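Local coordinates for 190aa long hypothetical protein (PDB 2DDZ) that is of unknown function, belongs to a family in the clan of class II aminoacyl-tRNA synthetase-like folds, and is assembled from six chains, at residues L7-E11 / R12-Y16; F30-L33 / G34-V38. All coordinates share one frame; numbering follows the deposited sequence.

Interaction 1: residues L7-E11 / R12-Y16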
ATOM      1  N   LEU E   7     -24.955 -14.325   3.559  1.00 45.11           N
ATOM      2  CA  LEU E   7     -25.659 -15.111   4.560  1.00 45.06           C
ATOM      3  C   LEU E   7     -26.733 -14.281   5.247  1.00 50.37           C
ATOM      4  O   LEU E   7     -26.428 -13.298   5.921  1.00 49.80           O
ATOM      5  CB  LEU E   7     -24.695 -15.642   5.625  1.00 33.24           C
ATOM      6  CG  LEU E   7     -25.375 -16.382   6.794  1.00 47.13           C
ATOM      7  CD1 LEU E   7     -26.080 -17.636   6.257  1.00 31.14           C
ATOM      8  CD2 LEU E   7     -24.345 -16.770   7.866  1.00 38.74           C
ATOM      9  N   ILE E   8     -27.992 -14.678   5.062  1.00 48.20           N
ATOM     10  CA  ILE E   8     -29.113 -14.000   5.701  1.00 41.36           C
ATOM     11  C   ILE E   8     -29.594 -14.936   6.804  1.00 43.60           C
ATOM     12  O   ILE E   8     -30.030 -16.043   6.514  1.00 58.47           O
ATOM     13  CB  ILE E   8     -30.292 -13.777   4.734  1.00 38.91           C
ATOM     14  CG1 ILE E   8     -29.827 -13.132   3.429  1.00 42.40           C
ATOM     15  CG2 ILE E   8     -31.320 -12.862   5.382  1.00 36.99           C
ATOM     16  CD1 ILE E   8     -29.224 -11.766   3.610  1.00 74.16           C
ATOM     17  N   ILE E   9     -29.505 -14.507   8.059  1.00 45.98           N
ATOM     18  CA  ILE E   9     -29.949 -15.341   9.181  1.00 49.03           C
ATOM     19  C   ILE E   9     -31.455 -15.119   9.404  1.00 51.54           C
ATOM     20  O   ILE E   9     -31.867 -14.155  10.040  1.00 52.75           O
ATOM     21  CB  ILE E   9     -29.148 -15.004  10.454  1.00 45.94           C
ATOM     22  CG1 ILE E   9     -27.666 -15.273  10.180  1.00 41.70           C
ATOM     23  CG2 ILE E   9     -29.635 -15.850  11.639  1.00 35.90           C
ATOM     24  CD1 ILE E   9     -26.745 -14.795  11.267  1.00 50.71           C
ATOM     25  N   LYS E  10     -32.244 -16.048   8.867  1.00 56.74           N
ATOM     26  CA  LYS E  10     -33.693 -16.012   8.933  1.00 59.47           C
ATOM     27  C   LYS E  10     -34.326 -16.835  10.079  1.00 61.04           C
ATOM     28  O   LYS E  10     -35.395 -16.490  10.582  1.00 61.13           O
ATOM     29  CB  LYS E  10     -34.243 -16.507   7.596  1.00 59.77           C
ATOM     30  CG  LYS E  10     -33.524 -15.903   6.404  1.00 62.13           C
ATOM     31  CD  LYS E  10     -33.815 -16.621   5.108  1.00 65.60           C
ATOM     32  CE  LYS E  10     -33.285 -15.785   3.956  1.00 75.16           C
ATOM     33  NZ  LYS E  10     -33.498 -16.423   2.638  1.00 70.32           N
ATOM     34  N   GLU E  11     -33.671 -17.921  10.480  1.00 64.58           N
ATOM     35  CA  GLU E  11     -34.146 -18.801  11.551  1.00 67.24           C
ATOM     36  C   GLU E  11     -34.235 -18.155  12.949  1.00 68.05           C
ATOM     37  O   GLU E  11     -35.107 -18.498  13.752  1.00 64.29           O
ATOM     38  CB  GLU E  11     -33.235 -20.039  11.640  1.00 73.67           C
ATOM     39  CG  GLU E  11     -31.747 -19.693  11.805  1.00 83.18           C
ATOM     40  CD  GLU E  11     -31.034 -19.399  10.481  1.00 94.76           C
ATOM     41  OE1 GLU E  11     -31.695 -18.972   9.511  1.00 93.28           O
ATOM     42  OE2 GLU E  11     -29.798 -19.587  10.414  1.00101.18           O
ATOM     43  N   ARG E  12     -33.331 -17.227  13.252  1.00 65.73           N
ATOM     44  CA  ARG E  12     -33.321 -16.580  14.568  1.00 56.22           C
ATOM     45  C   ARG E  12     -32.939 -15.106  14.513  1.00 57.62           C
ATOM     46  O   ARG E  12     -32.767 -14.526  13.442  1.00 59.01           O
ATOM     47  CB  ARG E  12     -32.328 -17.292  15.482  1.00 48.71           C
ATOM     48  CG  ARG E  12     -31.071 -17.676  14.730  1.00 57.98           C
ATOM     49  CD  ARG E  12     -29.876 -17.904  15.612  1.00 59.05           C
ATOM     50  NE  ARG E  12     -28.709 -18.228  14.798  1.00 56.02           N
ATOM     51  CZ  ARG E  12     -27.456 -18.105  15.216  1.00 53.26           C
ATOM     52  NH1 ARG E  12     -27.208 -17.660  16.443  1.00 47.44           N
ATOM     53  NH2 ARG E  12     -26.453 -18.427  14.408  1.00 54.90           N
ATOM     54  N   ARG E  13     -32.810 -14.512  15.693  1.00 52.17           N
ATOM     55  CA  ARG E  13     -32.410 -13.122  15.822  1.00 54.11           C
ATOM     56  C   ARG E  13     -31.045 -13.094  16.472  1.00 50.93           C
ATOM     57  O   ARG E  13     -30.721 -13.943  17.301  1.00 47.86           O
ATOM     58  CB  ARG E  13     -33.373 -12.339  16.711  1.00 50.77           C
ATOM     59  CG  ARG E  13     -34.751 -12.196  16.143  1.00 62.00           C
ATOM     60  CD  ARG E  13     -35.415 -10.935  16.658  1.00 66.04           C
ATOM     61  NE  ARG E  13     -36.774 -10.787  16.137  1.00 80.43           N
ATOM     62  CZ  ARG E  13     -37.111 -10.895  14.854  1.00 80.15           C
ATOM     63  NH1 ARG E  13     -38.374 -10.744  14.490  1.00 77.80           N
ATOM     64  NH2 ARG E  13     -36.193 -11.157  13.938  1.00 81.83           N
ATOM     65  N   ILE E  14     -30.248 -12.112  16.083  1.00 48.30           N
ATOM     66  CA  ILE E  14     -28.919 -11.937  16.641  1.00 45.72           C
ATOM     67  C   ILE E  14     -28.833 -10.469  17.005  1.00 44.07           C
ATOM     68  O   ILE E  14     -29.149  -9.616  16.174  1.00 36.11           O
ATOM     69  CB  ILE E  14     -27.826 -12.254  15.609  1.00 50.09           C
ATOM     70  CG1 ILE E  14     -27.946 -13.704  15.138  1.00 42.35           C
ATOM     71  CG2 ILE E  14     -26.469 -12.038  16.232  1.00 29.63           C
ATOM     72  CD1 ILE E  14     -27.865 -14.697  16.283  1.00 72.18           C
ATOM     73  N   ASP E  15     -28.426 -10.167  18.237  1.00 42.82           N
ATOM     74  CA  ASP E  15     -28.324  -8.774  18.669  1.00 44.87           C
ATOM     75  C   ASP E  15     -26.961  -8.143  18.358  1.00 46.68           C
ATOM     76  O   ASP E  15     -25.912  -8.779  18.481  1.00 42.65           O
ATOM     77  CB  ASP E  15     -28.623  -8.646  20.170  1.00 42.79           C
ATOM     78  CG  ASP E  15     -30.003  -9.196  20.548  1.00 54.63           C
ATOM     79  OD1 ASP E  15     -30.984  -8.913  19.827  1.00 41.55           O
ATOM     80  OD2 ASP E  15     -30.102  -9.907  21.572  1.00 49.02           O
ATOM     81  N   TYR E  16     -26.988  -6.880  17.956  1.00 47.54           N
ATOM     82  CA  TYR E  16     -25.770  -6.150  17.630  1.00 38.23           C
ATOM     83  C   TYR E  16     -25.325  -5.287  18.811  1.00 38.71           C
ATOM     84  O   TYR E  16     -26.000  -4.324  19.173  1.00 42.66           O
ATOM     85  CB  TYR E  16     -26.017  -5.258  16.411  1.00 35.23           C
ATOM     86  CG  TYR E  16     -24.808  -4.467  15.969  1.00 46.16           C
ATOM     87  CD1 TYR E  16     -23.686  -5.108  15.449  1.00 40.01           C
ATOM     88  CD2 TYR E  16     -24.784  -3.074  16.078  1.00 44.44           C
ATOM     89  CE1 TYR E  16     -22.566  -4.382  15.050  1.00 49.44           C
ATOM     90  CE2 TYR E  16     -23.675  -2.338  15.683  1.00 41.78           C
ATOM     91  CZ  TYR E  16     -22.570  -3.000  15.171  1.00 45.66           C
ATOM     92  OH  TYR E  16     -21.461  -2.295  14.789  1.00 47.26           O
TER

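Interaction 2: residues F30-L33 / G34-V38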
ATOM      1  N   PHE E  30     -19.714 -17.981  11.566  1.00 41.08           N
ATOM      2  CA  PHE E  30     -20.462 -18.726  10.562  1.00 39.94           C
ATOM      3  C   PHE E  30     -19.602 -19.538   9.588  1.00 40.45           C
ATOM      4  O   PHE E  30     -20.124 -20.217   8.713  1.00 45.09           O
ATOM      5  CB  PHE E  30     -21.358 -17.744   9.818  1.00 36.60           C
ATOM      6  CG  PHE E  30     -22.123 -16.822  10.735  1.00 48.25           C
ATOM      7  CD1 PHE E  30     -23.129 -17.321  11.568  1.00 41.47           C
ATOM      8  CD2 PHE E  30     -21.826 -15.457  10.782  1.00 40.33           C
ATOM      9  CE1 PHE E  30     -23.833 -16.478  12.428  1.00 39.12           C
ATOM     10  CE2 PHE E  30     -22.523 -14.603  11.638  1.00 50.34           C
ATOM     11  CZ  PHE E  30     -23.530 -15.116  12.466  1.00 47.41           C
ATOM     12  N   GLY E  31     -18.286 -19.477   9.744  1.00 43.38           N
ATOM     13  CA  GLY E  31     -17.414 -20.245   8.872  1.00 42.34           C
ATOM     14  C   GLY E  31     -17.347 -19.771   7.431  1.00 42.02           C
ATOM     15  O   GLY E  31     -16.875 -20.495   6.553  1.00 39.36           O
ATOM     16  N   ILE E  32     -17.814 -18.556   7.186  1.00 37.06           N
ATOM     17  CA  ILE E  32     -17.795 -17.986   5.847  1.00 33.12           C
ATOM     18  C   ILE E  32     -16.436 -17.338   5.620  1.00 36.41           C
ATOM     19  O   ILE E  32     -16.093 -16.350   6.267  1.00 34.29           O
ATOM     20  CB  ILE E  32     -18.899 -16.928   5.697  1.00 37.16           C
ATOM     21  CG1 ILE E  32     -20.257 -17.575   5.951  1.00 43.51           C
ATOM     22  CG2 ILE E  32     -18.860 -16.317   4.307  1.00 35.86           C
ATOM     23  CD1 ILE E  32     -21.382 -16.572   6.169  1.00 55.18           C
ATOM     24  N   LEU E  33     -15.666 -17.900   4.697  1.00 38.71           N
ATOM     25  CA  LEU E  33     -14.329 -17.399   4.389  1.00 38.83           C
ATOM     26  C   LEU E  33     -14.308 -16.300   3.323  1.00 36.30           C
ATOM     27  O   LEU E  33     -15.087 -16.329   2.376  1.00 39.04           O
ATOM     28  CB  LEU E  33     -13.465 -18.566   3.924  1.00 37.71           C
ATOM     29  CG  LEU E  33     -11.975 -18.338   3.702  1.00 38.73           C
ATOM     30  CD1 LEU E  33     -11.274 -18.178   5.031  1.00 30.43           C
ATOM     31  CD2 LEU E  33     -11.402 -19.528   2.945  1.00 31.58           C
ATOM     32  N   GLY E  34     -13.422 -15.323   3.492  1.00 38.40           N
ATOM     33  CA  GLY E  34     -13.294 -14.251   2.514  1.00 29.61           C
ATOM     34  C   GLY E  34     -14.325 -13.139   2.536  1.00 35.88           C
ATOM     35  O   GLY E  34     -15.036 -12.942   3.521  1.00 29.48           O
ATOM     36  N   ASP E  35     -14.399 -12.391   1.439  1.00 32.32           N
ATOM     37  CA  ASP E  35     -15.347 -11.292   1.349  1.00 34.61           C
ATOM     38  C   ASP E  35     -16.748 -11.783   1.670  1.00 41.76           C
ATOM     39  O   ASP E  35     -17.189 -12.803   1.131  1.00 35.51           O
ATOM     40  CB  ASP E  35     -15.306 -10.672  -0.051  1.00 37.73           C
ATOM     41  CG  ASP E  35     -13.991  -9.955  -0.329  1.00 45.66           C
ATOM     42  OD1 ASP E  35     -13.156  -9.895   0.603  1.00 38.40           O
ATOM     43  OD2 ASP E  35     -13.792  -9.451  -1.459  1.00 43.01           O
ATOM     44  N   SER E  36     -17.446 -11.065   2.554  1.00 38.59           N
ATOM     45  CA  SER E  36     -18.796 -11.472   2.917  1.00 29.03           C
ATOM     46  C   SER E  36     -19.737 -10.396   3.456  1.00 35.00           C
ATOM     47  O   SER E  36     -19.326  -9.341   3.954  1.00 30.08           O
ATOM     48  CB  SER E  36     -18.747 -12.615   3.934  1.00 30.83           C
ATOM     49  OG  SER E  36     -18.289 -12.162   5.194  1.00 31.05           O
ATOM     50  N   LEU E  37     -21.025 -10.703   3.347  1.00 32.07           N
ATOM     51  CA  LEU E  37     -22.086  -9.850   3.831  1.00 32.85           C
ATOM     52  C   LEU E  37     -22.999 -10.777   4.633  1.00 37.60           C
ATOM     53  O   LEU E  37     -23.453 -11.801   4.124  1.00 40.18           O
ATOM     54  CB  LEU E  37     -22.841  -9.215   2.660  1.00 24.57           C
ATOM     55  CG  LEU E  37     -24.129  -8.456   3.019  1.00 31.50           C
ATOM     56  CD1 LEU E  37     -23.852  -7.301   3.986  1.00 29.32           C
ATOM     57  CD2 LEU E  37     -24.753  -7.946   1.745  1.00 26.04           C
ATOM     58  N   VAL E  38     -23.218 -10.431   5.897  1.00 38.73           N
ATOM     59  CA  VAL E  38     -24.075 -11.204   6.788  1.00 38.34           C
ATOM     60  C   VAL E  38     -25.223 -10.297   7.211  1.00 42.49           C
ATOM     61  O   VAL E  38     -25.006  -9.228   7.772  1.00 42.47           O
ATOM     62  CB  VAL E  38     -23.319 -11.658   8.052  1.00 45.92           C
ATOM     63  CG1 VAL E  38     -24.257 -12.464   8.958  1.00 35.62           C
ATOM     64  CG2 VAL E  38     -22.106 -12.491   7.663  1.00 43.94           C
TER
HETATM   65  O   HOH W   1     -15.918 -13.638   5.826  1.00 38.13           O
HETATM   66  O   HOH W   2     -15.827 -15.081  -0.118  1.00 46.94           O

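Interaction 1: residues L7-E11 / R12-Y16
Ile9 and Arg12 meet across the bend that follows strand 5-8: CG2 of Ile9 packs on CG of Arg12 at 3.9 Å. With CG1 opposite the carbonyl carbon (chi1 -60°), CG2 is left opposite the backbone N, facing the arginine, while CG1 carries CD1 on to Ile14 CG1, 4.2 Å away. The isoleucine side chains meet roughly perpendicular, and a branched residue suits this place because each arm of Ile9 has its own partner. From CG to NE the chain of Arg12 runs extended, and Ile14 CG1 lies 4.1 Å above one face of its guanidinium, toward the rim. The Glu11 and Arg12 side chains leave the backbone together, Glu11 CG 3.6 Å from Arg12 CG. Behind this layer, Phe30 of helix 25-30 packs on both Ile9 and Arg12, and Phe40 of strand 36-45 packs on Ile9 and Ile14. CB of Lys10 leaves the bend, and its NZ forms a salt bridge with Glu166. A bound guanidine touches Arg12 and Ile14. Glu11 OE2 stays 4.7 Å from Arg12 NE with no direct bond, yet its charge probably favours the protonated guanidinium; the grip within the bend is apolar.

Interaction 2: residues F30-L33 / G34-V38
The ring of Phe30 meets Val38 obliquely, its CE2 lying 3.8 Å from Val38 CG1, while outside the two segments Trp25 makes an edge-to-face pair with it and Leu7 packs against it. This turn is the second half of a beta-alpha-beta crossover, leading from helix 25-30 into strand 36-45: the helix ends, the chain turns back, and the strand begins, the end-to-end directions of 30-33 and 34-38 lying 147° apart. Phe30 CG is anti to the carbonyl carbon (chi1 -47°), an orientation that carries the ring from the helix end toward the strand. A large aromatic suits a place bordered by the helix, the strand and the pocket, where it also touches a bound guanidine. Gly31, the first residue to leave helical geometry, has a positive phi of 70°, a value glycine accepts readily.

Beyond it, Ile32 divides its branches. CG2 packs on Ser36 CB at 3.7 Å, and CD1 makes a looser approach to Val38 CG2, so the beta-branched side chain bridges two residues on the same side of the strand. Leu33 leaves the turn at its CB, which still lies 3.3 Å from Gly34 N, and its side chain packs on Tyr27 and on Leu184 of a neighbouring subunit. Gly34 again has positive phi, a backbone shape that suits glycine. The CB of Asp35 points away from 30-33, and its carboxylate accepts from Phe76 N and Trp77 NE1.

No direct hydrogen bond joins the segments, and water does that work. One water donates to Leu33 O and Asp35 O, linking the carbonyls on the two sides of Gly34 in sequence. A second donates to Ile32 O at 2.8 Å and to Gly34 O at 2.6 Å, and accepts from Ser36 OG at 2.9 Å.

From the N terminus, strand 5-8 runs into the bend of interaction 1, which closes before helix 25-30 begins. The helix leads to the turn of interaction 2, which delivers the chain into strand 36-45, the parallel neighbour of strand 5-8 in the mixed sheet. The two contacts thus follow in series, neither nested nor crossed, yet they touch in space. Leu7 N probably hydrogen-bonds to Leu37 O (3.0 Å), as part of the parallel pairing of strands 5-8 and 36-45, while Leu7 CD2 packs on Ile32 CD1 and Ile9 CD1 lies 3.4 Å from Phe30 CZ. Together they tie the helix to the two strands, and both contribute residues to the guanidine pocket.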